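PDB 6KXD: ketosynthase from Streptomyces sp. MSC090213JE08, which probably catalyses the decarboxylative condensation of malonyl-ACP with an acyl-ACP, lengthening the chain, as the ketosynthase of a highly reducing type II polyketide synthase. Local coordinates for residues E294-S299 / D384-Q389; A255-Y260 / L402-Y407. One frame throughout, in Å; residues are numbered along the deposited sequence.

Contact 1: residues E294-S299 / D384-Q389; sequences EIDFIS and DVRIVQ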
ATOM      1  N   GLU A 294       3.577   5.398 -30.532  1.00 69.29           N
ATOM      2  CA  GLU A 294       2.139   5.137 -30.493  1.00 66.48           C
ATOM      3  C   GLU A 294       1.488   5.866 -29.316  1.00 59.62           C
ATOM      4  O   GLU A 294       0.273   5.835 -29.178  1.00 62.71           O
ATOM      5  CB  GLU A 294       1.821   3.645 -30.363  1.00 67.79           C
ATOM      6  CG  GLU A 294       2.551   2.734 -31.331  1.00 66.93           C
ATOM      7  CD  GLU A 294       2.111   1.289 -31.182  1.00 72.85           C
ATOM      8  OE1 GLU A 294       0.914   1.026 -31.366  1.00 75.41           O
ATOM      9  OE2 GLU A 294       2.949   0.438 -30.830  1.00 76.96           O
ATOM     10  N   ILE A 295       2.286   6.517 -28.460  1.00 63.46           N
ATOM     11  CA  ILE A 295       1.732   7.234 -27.304  1.00 58.98           C
ATOM     12  C   ILE A 295       1.214   8.609 -27.751  1.00 52.83           C
ATOM     13  O   ILE A 295       1.956   9.448 -28.255  1.00 49.95           O
ATOM     14  CB  ILE A 295       2.759   7.348 -26.165  1.00 54.55           C
ATOM     15  CG1 ILE A 295       3.178   5.967 -25.637  1.00 52.94           C
ATOM     16  CG2 ILE A 295       2.221   8.278 -25.082  1.00 55.35           C
ATOM     17  CD1 ILE A 295       2.056   5.119 -25.076  1.00 52.86           C
ATOM     18  N   ASP A 296      -0.080   8.845 -27.517  1.00 57.62           N
ATOM     19  CA  ASP A 296      -0.745  10.066 -27.939  1.00 55.28           C
ATOM     20  C   ASP A 296      -0.454  11.199 -26.968  1.00 58.64           C
ATOM     21  O   ASP A 296      -0.214  12.306 -27.396  1.00 60.41           O
ATOM     22  CB  ASP A 296      -2.230   9.794 -28.160  1.00 59.12           C
ATOM     23  CG  ASP A 296      -2.358   8.832 -29.324  1.00 61.07           C
ATOM     24  OD1 ASP A 296      -1.682   9.095 -30.350  1.00 64.81           O
ATOM     25  OD2 ASP A 296      -3.017   7.788 -29.167  1.00 57.45           O
ATOM     26  N   PHE A 297      -0.492  10.929 -25.659  1.00 56.54           N
ATOM     27  CA  PHE A 297       0.006  11.890 -24.688  1.00 53.66           C
ATOM     28  C   PHE A 297       0.392  11.154 -23.392  1.00 47.49           C
ATOM     29  O   PHE A 297       0.009  10.022 -23.159  1.00 51.85           O
ATOM     30  CB  PHE A 297      -0.979  13.047 -24.449  1.00 53.68           C
ATOM     31  CG  PHE A 297      -2.176  12.745 -23.583  1.00 49.72           C
ATOM     32  CD1 PHE A 297      -3.295  12.131 -24.116  1.00 53.72           C
ATOM     33  CD2 PHE A 297      -2.157  13.018 -22.223  1.00 53.81           C
ATOM     34  CE1 PHE A 297      -4.390  11.842 -23.318  1.00 54.89           C
ATOM     35  CE2 PHE A 297      -3.241  12.707 -21.416  1.00 51.14           C
ATOM     36  CZ  PHE A 297      -4.368  12.147 -21.971  1.00 58.95           C
ATOM     37  N   ILE A 298       1.211  11.839 -22.609  1.00 55.83           N
ATOM     38  CA  ILE A 298       1.585  11.447 -21.283  1.00 51.08           C
ATOM     39  C   ILE A 298       0.785  12.309 -20.331  1.00 45.27           C
ATOM     40  O   ILE A 298       0.790  13.550 -20.455  1.00 50.58           O
ATOM     41  CB  ILE A 298       3.097  11.630 -21.079  1.00 45.96           C
ATOM     42  CG1 ILE A 298       3.882  10.796 -22.085  1.00 47.39           C
ATOM     43  CG2 ILE A 298       3.478  11.351 -19.624  1.00 48.87           C
ATOM     44  CD1 ILE A 298       5.323  11.223 -22.281  1.00 48.70           C
ATOM     45  N   SER A 299       0.088  11.654 -19.399  1.00 47.32           N
ATOM     46  CA  SER A 299      -0.407  12.276 -18.192  1.00 45.30           C
ATOM     47  C   SER A 299       0.736  12.218 -17.165  1.00 47.94           C
ATOM     48  O   SER A 299       1.067  11.138 -16.624  1.00 45.34           O
ATOM     49  CB  SER A 299      -1.648  11.582 -17.667  1.00 44.69           C
ATOM     50  OG  SER A 299      -1.964  12.045 -16.358  1.00 48.52           O
ATOM     51  N   ASP A 384      -7.143  12.340 -31.664  1.00 65.86           N
ATOM     52  CA  ASP A 384      -7.416  10.947 -31.850  1.00 71.07           C
ATOM     53  C   ASP A 384      -6.552  10.188 -30.837  1.00 66.84           C
ATOM     54  O   ASP A 384      -5.549   9.558 -31.185  1.00 80.93           O
ATOM     55  CB  ASP A 384      -7.158  10.521 -33.294  1.00 76.04           C
ATOM     56  CG  ASP A 384      -7.270   9.019 -33.486  1.00 76.05           C
ATOM     57  OD1 ASP A 384      -8.277   8.448 -33.024  1.00 72.57           O
ATOM     58  OD2 ASP A 384      -6.327   8.434 -34.053  1.00 83.60           O
ATOM     59  N   VAL A 385      -6.936  10.299 -29.569  1.00 70.41           N
ATOM     60  CA  VAL A 385      -6.176   9.693 -28.473  1.00 64.28           C
ATOM     61  C   VAL A 385      -6.547   8.211 -28.396  1.00 54.52           C
ATOM     62  O   VAL A 385      -7.655   7.840 -28.036  1.00 58.55           O
ATOM     63  CB  VAL A 385      -6.425  10.446 -27.159  1.00 69.26           C
ATOM     64  CG1 VAL A 385      -6.142  11.930 -27.298  1.00 70.00           C
ATOM     65  CG2 VAL A 385      -7.830  10.251 -26.660  1.00 77.48           C
ATOM     66  N   ARG A 386      -5.595   7.359 -28.773  1.00 60.15           N
ATOM     67  CA  ARG A 386      -5.792   5.921 -28.775  1.00 63.85           C
ATOM     68  C   ARG A 386      -5.030   5.272 -27.597  1.00 55.58           C
ATOM     69  O   ARG A 386      -5.498   4.284 -27.076  1.00 54.23           O
ATOM     70  CB  ARG A 386      -5.369   5.319 -30.122  1.00 72.80           C
ATOM     71  CG  ARG A 386      -6.182   5.785 -31.329  1.00 81.23           C
ATOM     72  CD  ARG A 386      -5.383   5.676 -32.625  1.00 91.26           C
ATOM     73  NE  ARG A 386      -4.227   6.584 -32.659  1.00102.09           N
ATOM     74  CZ  ARG A 386      -3.161   6.452 -33.453  1.00100.50           C
ATOM     75  NH1 ARG A 386      -3.139   5.514 -34.385  1.00 91.93           N
ATOM     76  NH2 ARG A 386      -2.113   7.249 -33.306  1.00 93.80           N
ATOM     77  N   ILE A 387      -3.856   5.809 -27.234  1.00 60.31           N
ATOM     78  CA  ILE A 387      -2.970   5.198 -26.236  1.00 59.01           C
ATOM     79  C   ILE A 387      -2.396   6.319 -25.371  1.00 56.61           C
ATOM     80  O   ILE A 387      -1.909   7.334 -25.890  1.00 57.69           O
ATOM     81  CB  ILE A 387      -1.878   4.337 -26.914  1.00 58.83           C
ATOM     82  CG1 ILE A 387      -2.499   3.275 -27.833  1.00 55.83           C
ATOM     83  CG2 ILE A 387      -0.944   3.716 -25.875  1.00 58.86           C
ATOM     84  CD1 ILE A 387      -1.501   2.336 -28.479  1.00 53.73           C
ATOM     85  N   VAL A 388      -2.486   6.146 -24.044  1.00 50.56           N
ATOM     86  CA  VAL A 388      -2.092   7.177 -23.121  1.00 47.82           C
ATOM     87  C   VAL A 388      -1.222   6.556 -22.017  1.00 47.70           C
ATOM     88  O   VAL A 388      -1.450   5.450 -21.592  1.00 52.50           O
ATOM     89  CB  VAL A 388      -3.306   7.906 -22.530  1.00 51.47           C
ATOM     90  CG1 VAL A 388      -2.882   9.020 -21.593  1.00 51.26           C
ATOM     91  CG2 VAL A 388      -4.235   8.438 -23.607  1.00 55.40           C
ATOM     92  N   GLN A 389      -0.172   7.285 -21.653  1.00 50.10           N
ATOM     93  CA  GLN A 389       0.707   6.951 -20.539  1.00 52.31           C
ATOM     94  C   GLN A 389       0.338   7.838 -19.343  1.00 52.88           C
ATOM     95  O   GLN A 389       0.189   9.040 -19.438  1.00 45.18           O
ATOM     96  CB  GLN A 389       2.160   7.084 -20.980  1.00 49.84           C
ATOM     97  CG  GLN A 389       3.162   7.018 -19.844  1.00 48.91           C
ATOM     98  CD  GLN A 389       4.556   7.226 -20.384  1.00 50.47           C
ATOM     99  OE1 GLN A 389       4.896   6.746 -21.459  1.00 57.33           O
ATOM    100  NE2 GLN A 389       5.373   7.944 -19.645  1.00 48.45           N
TER
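The carboxylate of D296 reaches across to the start of strand 387-389 and the residue before it, where OD2 accepts two backbone N-H groups. The R386 N to D296 OD2 distance is 2.6 Å and that donor sits above the carboxylate plane; I387 N, 2.9 Å from the same D296 OD2, arrives on the anti side. The other oxygen, D296 OD1, lies 3.5 Å from R386 NH2 at the guanidinium edge, a long salt bridge, and R386 NE also pairs with D384 by charge. CG of D296, anti to its carbonyl carbon (chi1 -65°), turns the carboxylate to these donors; D296 N bonds I387 O. An alanine here would probably leave the N-H groups of R386 and I387 without their acceptor and free this stretch to shift. Farther on, the segments become neighbouring parallel strands of the thiolase fold: Q389 N donates to F297 O, and S299 N to Q389 O. Beta-branched V388 suits the F297 ring because both methyls reach it, CG1 over one face, 3.6 Å from the centroid (CH-pi), and CG2 against CE1. I295 CD1 presses tightly on I387 CG2 at 3.4 Å. Helix 341-355 packs against F297 and V388, while Y320 OH is hydrogen-bonded to Q389 OE1.

Contact 2: residues A255-Y260 / L402-Y407; sequences AEVLGY and LILGTY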
ATOM      1  N   ALA A 255     -12.078   1.892 -21.762  1.00 61.73           N
ATOM      2  CA  ALA A 255     -10.754   1.754 -22.356  1.00 59.11           C
ATOM      3  C   ALA A 255     -10.156   0.400 -21.948  1.00 56.44           C
ATOM      4  O   ALA A 255     -10.767  -0.383 -21.236  1.00 52.10           O
ATOM      5  CB  ALA A 255      -9.882   2.924 -21.948  1.00 63.86           C
ATOM      6  N   GLU A 256      -8.998   0.079 -22.515  1.00 58.10           N
ATOM      7  CA  GLU A 256      -8.318  -1.143 -22.222  1.00 57.01           C
ATOM      8  C   GLU A 256      -7.100  -0.785 -21.359  1.00 50.93           C
ATOM      9  O   GLU A 256      -6.485   0.273 -21.548  1.00 57.34           O
ATOM     10  CB  GLU A 256      -7.929  -1.865 -23.511  1.00 58.31           C
ATOM     11  CG  GLU A 256      -7.482  -3.289 -23.267  1.00 63.19           C
ATOM     12  CD  GLU A 256      -7.036  -4.072 -24.488  1.00 67.22           C
ATOM     13  OE1 GLU A 256      -7.235  -3.579 -25.610  1.00 70.08           O
ATOM     14  OE2 GLU A 256      -6.487  -5.179 -24.297  1.00 69.36           O
ATOM     15  N   VAL A 257      -6.782  -1.650 -20.390  1.00 51.92           N
ATOM     16  CA  VAL A 257      -5.513  -1.571 -19.665  1.00 47.65           C
ATOM     17  C   VAL A 257      -4.485  -2.420 -20.413  1.00 43.12           C
ATOM     18  O   VAL A 257      -4.621  -3.648 -20.492  1.00 50.95           O
ATOM     19  CB  VAL A 257      -5.642  -2.055 -18.204  1.00 49.69           C
ATOM     20  CG1 VAL A 257      -4.346  -1.771 -17.476  1.00 46.85           C
ATOM     21  CG2 VAL A 257      -6.810  -1.420 -17.465  1.00 48.32           C
ATOM     22  N   LEU A 258      -3.438  -1.774 -20.938  1.00 45.95           N
ATOM     23  CA  LEU A 258      -2.470  -2.444 -21.778  1.00 52.26           C
ATOM     24  C   LEU A 258      -1.300  -2.967 -20.948  1.00 45.10           C
ATOM     25  O   LEU A 258      -0.790  -4.062 -21.202  1.00 48.46           O
ATOM     26  CB  LEU A 258      -1.950  -1.470 -22.831  1.00 48.96           C
ATOM     27  CG  LEU A 258      -3.026  -0.849 -23.716  1.00 51.79           C
ATOM     28  CD1 LEU A 258      -2.375  -0.044 -24.828  1.00 53.55           C
ATOM     29  CD2 LEU A 258      -3.933  -1.910 -24.275  1.00 54.41           C
ATOM     30  N   GLY A 259      -0.855  -2.158 -19.983  1.00 47.02           N
ATOM     31  CA  GLY A 259       0.276  -2.546 -19.170  1.00 46.23           C
ATOM     32  C   GLY A 259       0.652  -1.479 -18.161  1.00 42.83           C
ATOM     33  O   GLY A 259       0.138  -0.375 -18.169  1.00 45.95           O
ATOM     34  N   TYR A 260       1.610  -1.836 -17.317  1.00 42.03           N
ATOM     35  CA  TYR A 260       2.236  -0.879 -16.459  1.00 38.13           C
ATOM     36  C   TYR A 260       3.672  -1.305 -16.183  1.00 39.12           C
ATOM     37  O   TYR A 260       4.115  -2.441 -16.518  1.00 41.82           O
ATOM     38  CB  TYR A 260       1.395  -0.683 -15.189  1.00 38.96           C
ATOM     39  CG  TYR A 260       1.546  -1.715 -14.102  1.00 40.63           C
ATOM     40  CD1 TYR A 260       1.053  -3.000 -14.286  1.00 43.96           C
ATOM     41  CD2 TYR A 260       2.075  -1.394 -12.854  1.00 39.57           C
ATOM     42  CE1 TYR A 260       1.115  -3.952 -13.287  1.00 42.77           C
ATOM     43  CE2 TYR A 260       2.121  -2.334 -11.832  1.00 40.97           C
ATOM     44  CZ  TYR A 260       1.653  -3.615 -12.054  1.00 36.37           C
ATOM     45  OH  TYR A 260       1.654  -4.608 -11.149  1.00 40.85           O
ATOM     46  N   LEU A 402       1.393   3.692 -16.059  1.00 39.63           N
ATOM     47  CA  LEU A 402       0.296   2.934 -16.558  1.00 41.67           C
ATOM     48  C   LEU A 402       0.007   3.354 -18.001  1.00 44.29           C
ATOM     49  O   LEU A 402       0.038   4.548 -18.288  1.00 46.55           O
ATOM     50  CB  LEU A 402      -0.899   3.230 -15.660  1.00 41.54           C
ATOM     51  CG  LEU A 402      -2.253   2.686 -16.096  1.00 44.05           C
ATOM     52  CD1 LEU A 402      -2.311   1.187 -15.890  1.00 47.16           C
ATOM     53  CD2 LEU A 402      -3.374   3.390 -15.337  1.00 46.89           C
ATOM     54  N   ILE A 403      -0.246   2.352 -18.839  1.00 48.03           N
ATOM     55  CA  ILE A 403      -0.572   2.538 -20.251  1.00 51.79           C
ATOM     56  C   ILE A 403      -1.968   1.979 -20.477  1.00 49.59           C
ATOM     57  O   ILE A 403      -2.212   0.772 -20.266  1.00 47.50           O
ATOM     58  CB  ILE A 403       0.435   1.870 -21.202  1.00 53.07           C
ATOM     59  CG1 ILE A 403       1.907   2.152 -20.882  1.00 53.39           C
ATOM     60  CG2 ILE A 403       0.095   2.240 -22.638  1.00 59.21           C
ATOM     61  CD1 ILE A 403       2.342   3.587 -20.959  1.00 58.56           C
ATOM     62  N   LEU A 404      -2.857   2.883 -20.916  1.00 44.35           N
ATOM     63  CA  LEU A 404      -4.197   2.597 -21.345  1.00 49.74           C
ATOM     64  C   LEU A 404      -4.302   2.786 -22.865  1.00 50.71           C
ATOM     65  O   LEU A 404      -3.526   3.537 -23.451  1.00 49.47           O
ATOM     66  CB  LEU A 404      -5.135   3.559 -20.615  1.00 50.18           C
ATOM     67  CG  LEU A 404      -5.129   3.468 -19.087  1.00 50.24           C
ATOM     68  CD1 LEU A 404      -6.079   4.477 -18.488  1.00 51.61           C
ATOM     69  CD2 LEU A 404      -5.499   2.072 -18.633  1.00 50.87           C
ATOM     70  N   GLY A 405      -5.273   2.092 -23.462  1.00 57.23           N
ATOM     71  CA  GLY A 405      -5.535   2.078 -24.888  1.00 58.17           C
ATOM     72  C   GLY A 405      -7.021   2.059 -25.186  1.00 59.03           C
ATOM     73  O   GLY A 405      -7.836   1.717 -24.316  1.00 53.16           O
ATOM     74  N   THR A 406      -7.390   2.443 -26.420  1.00 59.71           N
ATOM     75  CA  THR A 406      -8.794   2.361 -26.836  1.00 61.01           C
ATOM     76  C   THR A 406      -9.138   0.880 -26.944  1.00 60.16           C
ATOM     77  O   THR A 406      -8.304   0.108 -27.391  1.00 56.32           O
ATOM     78  CB  THR A 406      -9.072   3.096 -28.159  1.00 65.38           C
ATOM     79  OG1 THR A 406      -8.589   4.435 -28.056  1.00 71.33           O
ATOM     80  CG2 THR A 406     -10.548   3.133 -28.504  1.00 58.23           C
ATOM     81  N   TYR A 407     -10.356   0.493 -26.566  1.00 66.17           N
ATOM     82  CA  TYR A 407     -10.704  -0.893 -26.670  1.00 70.27           C
ATOM     83  C   TYR A 407     -10.793  -1.271 -28.153  1.00 77.30           C
ATOM     84  O   TYR A 407     -11.577  -0.660 -28.863  1.00 62.16           O
ATOM     85  CB  TYR A 407     -12.012  -1.208 -25.945  1.00 76.92           C
ATOM     86  CG  TYR A 407     -12.542  -2.567 -26.317  1.00 83.32           C
ATOM     87  CD1 TYR A 407     -11.681  -3.649 -26.430  1.00 80.53           C
ATOM     88  CD2 TYR A 407     -13.883  -2.766 -26.611  1.00 86.90           C
ATOM     89  CE1 TYR A 407     -12.139  -4.899 -26.809  1.00 88.93           C
ATOM     90  CE2 TYR A 407     -14.355  -4.016 -26.982  1.00 92.08           C
ATOM     91  CZ  TYR A 407     -13.479  -5.085 -27.082  1.00 89.12           C
ATOM     92  OH  TYR A 407     -13.905  -6.329 -27.444  1.00 99.80           O
TER
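L258 and G259 both turn their N-H groups to the carbonyl oxygen of I403, L258 N lying 2.9 Å and G259 N 3.2 Å from I403 O. The return bond runs from I403 N to G259 O. Farther along, E256 and G405 form a hydrogen-bonded pair, with E256 N 2.7 Å from G405 O in a nearly straight bond (177°) and G405 N donating back to E256 O.

Most apolar contacts lie on the face of V257, Y260, L402 and L404. There the V257 and L404 side chains lie alongside each other, pointing the same way, with V257 CG2 3.9 Å from L404 CD2. The V257 and L402 side chains cross at about a right angle, L402 CD1 touching V257 CG1; chi1 of 172° sets CG of L402 anti to its backbone N. Helix 172-185 covers V257, Y260 and L402. L258, by contrast, leans over the partner strand: its CD1 packs 3.8 Å from G405 CA and also touches I403 CG2. Glycine suits position 405, since a beta carbon there would run into L258 CD1.

Polar ends find partners elsewhere: E256 forms a salt bridge with R9, and Y260 OH is hydrogen-bonded to D182 OD2.

Two successive residues opposite I403 make a classic beta bulge, here in an antiparallel strand pair within the thiolase fold of a ketosynthase.

Overall arrangement
Of the four segments, the chain reaches 255-260 first, in strand 255-264, which lies in the sheet beside the earlier strand 10-19; it then passes through helix 274-288 to 294-299. Contact 1 closes a loop of 84 residues, including helices 306-320 and 341-355, when 384-389 returns beside 294-299. After strand 387-394 the chain reverses into strand 398-405, and contact 2 closes the wider loop, within which contact 1 is nested. Strands 387-394 and 398-405 are antiparallel neighbours, so the two contacts meet directly: V388 N and L404 O are 2.9 Å apart, a probable hydrogen bond, and Q389 packs on I403. One continuous sheet thus runs from 297-299 through both C-terminal strands to 255-264.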